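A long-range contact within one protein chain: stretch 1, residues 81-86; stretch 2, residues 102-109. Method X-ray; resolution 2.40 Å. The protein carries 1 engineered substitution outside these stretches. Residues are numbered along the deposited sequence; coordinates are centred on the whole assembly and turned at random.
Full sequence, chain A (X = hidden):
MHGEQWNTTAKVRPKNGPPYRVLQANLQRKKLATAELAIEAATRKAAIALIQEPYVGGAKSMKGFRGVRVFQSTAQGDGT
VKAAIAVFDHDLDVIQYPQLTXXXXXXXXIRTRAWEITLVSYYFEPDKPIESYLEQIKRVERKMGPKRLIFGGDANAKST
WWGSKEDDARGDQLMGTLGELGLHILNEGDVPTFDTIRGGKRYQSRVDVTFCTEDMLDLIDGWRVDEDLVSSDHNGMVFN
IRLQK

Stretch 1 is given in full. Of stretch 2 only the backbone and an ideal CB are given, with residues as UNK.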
# COMPACT_ATOMS: atom_id res chain seq x y z
N VAL A 81 -5.39 -13.40 -5.54
CA VAL A 81 -4.49 -12.74 -4.60
C VAL A 81 -4.99 -11.30 -4.49
O VAL A 81 -5.10 -10.60 -5.49
CB VAL A 81 -3.04 -12.75 -5.11
CG1 VAL A 81 -2.13 -12.03 -4.14
CG2 VAL A 81 -2.58 -14.20 -5.31
N LYS A 82 -5.32 -10.88 -3.28
CA LYS A 82 -5.85 -9.54 -3.08
C LYS A 82 -4.78 -8.48 -2.85
O LYS A 82 -5.01 -7.31 -3.12
CB LYS A 82 -6.85 -9.56 -1.92
CG LYS A 82 -7.91 -10.63 -2.11
CD LYS A 82 -8.92 -10.66 -1.00
CE LYS A 82 -9.88 -11.83 -1.18
NZ LYS A 82 -10.81 -11.93 -0.02
N ALA A 83 -3.62 -8.89 -2.36
CA ALA A 83 -2.53 -7.95 -2.10
C ALA A 83 -1.15 -8.55 -2.36
O ALA A 83 -0.94 -9.75 -2.22
CB ALA A 83 -2.62 -7.44 -0.68
N ALA A 84 -0.22 -7.69 -2.76
CA ALA A 84 1.12 -8.14 -3.03
C ALA A 84 2.11 -6.99 -2.96
O ALA A 84 1.74 -5.82 -3.04
CB ALA A 84 1.19 -8.80 -4.39
N ILE A 85 3.37 -7.35 -2.81
CA ILE A 85 4.42 -6.36 -2.76
C ILE A 85 5.49 -6.74 -3.79
O ILE A 85 6.06 -7.83 -3.73
CB ILE A 85 5.02 -6.26 -1.35
CG1 ILE A 85 3.96 -5.73 -0.38
CG2 ILE A 85 6.25 -5.36 -1.37
CD1 ILE A 85 4.40 -5.63 1.08
N ALA A 86 5.73 -5.85 -4.74
CA ALA A 86 6.73 -6.10 -5.78
C ALA A 86 8.00 -5.32 -5.48
O ALA A 86 7.97 -4.11 -5.21
CB ALA A 86 6.19 -5.69 -7.14
N UNK A 102 -1.73 -12.55 5.38
CA UNK A 102 -3.03 -13.20 5.32
C UNK A 102 -3.59 -13.12 3.91
O UNK A 102 -2.87 -12.86 2.95
CB UNK A 102 -4.00 -12.57 6.32
N UNK A 103 -4.90 -13.32 3.80
CA UNK A 103 -5.58 -13.25 2.52
C UNK A 103 -5.85 -11.80 2.12
O UNK A 103 -6.24 -11.53 0.98
CB UNK A 103 -6.89 -14.04 2.57
N UNK A 104 -5.64 -10.87 3.06
CA UNK A 104 -5.88 -9.46 2.79
C UNK A 104 -4.66 -8.57 2.93
O UNK A 104 -4.64 -7.45 2.42
CB UNK A 104 -6.98 -8.95 3.73
N UNK A 105 -3.64 -9.05 3.65
CA UNK A 105 -2.43 -8.25 3.80
C UNK A 105 -1.18 -9.08 3.61
O UNK A 105 -1.16 -10.30 3.87
CB UNK A 105 -2.40 -7.58 5.18
N UNK A 106 -0.14 -8.42 3.11
CA UNK A 106 1.15 -9.06 2.92
C UNK A 106 2.16 -8.10 3.55
O UNK A 106 2.14 -6.89 3.32
CB UNK A 106 1.45 -9.34 1.45
N UNK A 107 3.00 -8.66 4.42
CA UNK A 107 3.98 -7.88 5.14
C UNK A 107 5.38 -8.31 4.73
O UNK A 107 5.71 -9.51 4.73
CB UNK A 107 3.79 -8.03 6.65
N UNK A 108 6.20 -7.32 4.40
CA UNK A 108 7.57 -7.59 3.98
C UNK A 108 8.52 -6.52 4.48
O UNK A 108 8.24 -5.33 4.38
CB UNK A 108 7.65 -7.69 2.46
N UNK A 109 9.66 -6.96 5.02
CA UNK A 109 10.66 -6.03 5.50
C UNK A 109 11.73 -5.79 4.43
O UNK A 109 12.02 -6.68 3.64
CB UNK A 109 11.30 -6.55 6.79

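The two strands, 83-86 and 105-109, run in nearly the same direction, 26° apart, with axes 6.0 Å apart at closest approach. No hydrogen bond joins the stretches directly; they meet through packing, partly of side chains on backbone, and through one bridging water.

Position 102 has nothing of stretch 1 within 5.5 Å of its ideal CB, so stretch 1 sets no preference. Its backbone N does bond to the O of position 105 (2.8 Å), which draws the segment back on itself, so that a short side chain with an acceptor could take hydrogen bonds from nearby backbone NH groups. The residue is Thr 102, with chi1 p; its OG1 accepts from the N of position 104 (3.0 Å) and from the N of position 105 (3.1 Å).

Position 103 points sideways, its ideal CB 5.2 Å from Lys 82 NZ. Backbone angles of -80/-10 fit a turn, and polar or acidic residues would all be plausible beside the amine. Asn 103 is found, but its contact is made by backbone: its O lies 3.4 Å from Lys 82 CD and accepts from a water (2.6 Å) that in turn accepts from Lys 82 N (3.1 Å).

At position 104 the CA-to-CB bond points away, yet the ideal CB is 5.4 Å from Lys 82 CD, so a side chain of moderate length could turn back along the extended lysine. Asn, Gln or an acidic residue would suit. Asn 104, chi1 m, brings ND2 to 3.9 Å from Lys 82 CD, a contact with the aliphatic part of the lysine, while its backbone O lies 3.7 Å from Ala 83 CB.

Position 105 points away and has extended angles (-136/149). Beta-branched residues fit that backbone, but stretch 1 does not choose among them; it is Ile 105.

Position 106 is the best defined. Its CB points toward stretch 1, 4.4 Å from Ala 83 O, 4.6 Å from Ala 84 CA and 4.8 Å from Ile 85 CD1. The short Ala 83 side chain and the backbone at Ala 84, beside Ile 85, suit a compact apolar group, and Val, Ile or Thr would be reasonable. Val 106, chi1 p, sends CG1 to 3.7 Å from Ala 84 CA, 4.4 Å from Ala 83 CB and 3.5 Å from Ile 85 CG1.

Position 107 points away; stretch 1 sets no preference, and the extended angles (-116/130) suit beta-formers of any polarity. Val 107 occupies it.

Position 108 again points toward stretch 1, with its ideal CB 4.1 Å from Ile 85 CD1. An apolar residue is expected, from Ala to Ile. Val 108, its chi1 between wells at 147°, meets that methyl through CB, also 4.1 Å from Ile 85 CD1.

Position 109 is out of reach, and its angles (-96/147) require no special residue; it is Gly 109.

Stretch 2 102-109: TNNIVVVG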
# COMPACT_ATOMS: atom_id res chain seq x y z
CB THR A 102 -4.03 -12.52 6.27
OG1 THR A 102 -4.35 -11.22 5.76
CG2 THR A 102 -3.45 -12.40 7.67
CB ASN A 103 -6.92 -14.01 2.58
CG ASN A 103 -6.74 -15.50 2.85
OD1 ASN A 103 -7.16 -16.34 2.06
ND2 ASN A 103 -6.11 -15.83 3.98
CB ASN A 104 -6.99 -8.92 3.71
CG ASN A 104 -8.34 -9.54 3.42
OD1 ASN A 104 -8.70 -10.57 4.00
ND2 ASN A 104 -9.09 -8.93 2.51
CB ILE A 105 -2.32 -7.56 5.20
CG1 ILE A 105 -1.89 -8.57 6.26
CG2 ILE A 105 -3.65 -6.89 5.59
CD1 ILE A 105 -1.49 -7.91 7.57
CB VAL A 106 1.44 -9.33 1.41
CG1 VAL A 106 1.58 -8.03 0.63
CG2 VAL A 106 2.71 -10.20 1.27
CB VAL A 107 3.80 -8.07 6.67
CG1 VAL A 107 4.74 -7.15 7.43
CG2 VAL A 107 2.34 -7.82 7.06
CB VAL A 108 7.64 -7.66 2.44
CG1 VAL A 108 8.98 -7.15 1.95
CG2 VAL A 108 7.41 -9.09 1.99
O HOH W 1 -5.22 -12.91 -0.91
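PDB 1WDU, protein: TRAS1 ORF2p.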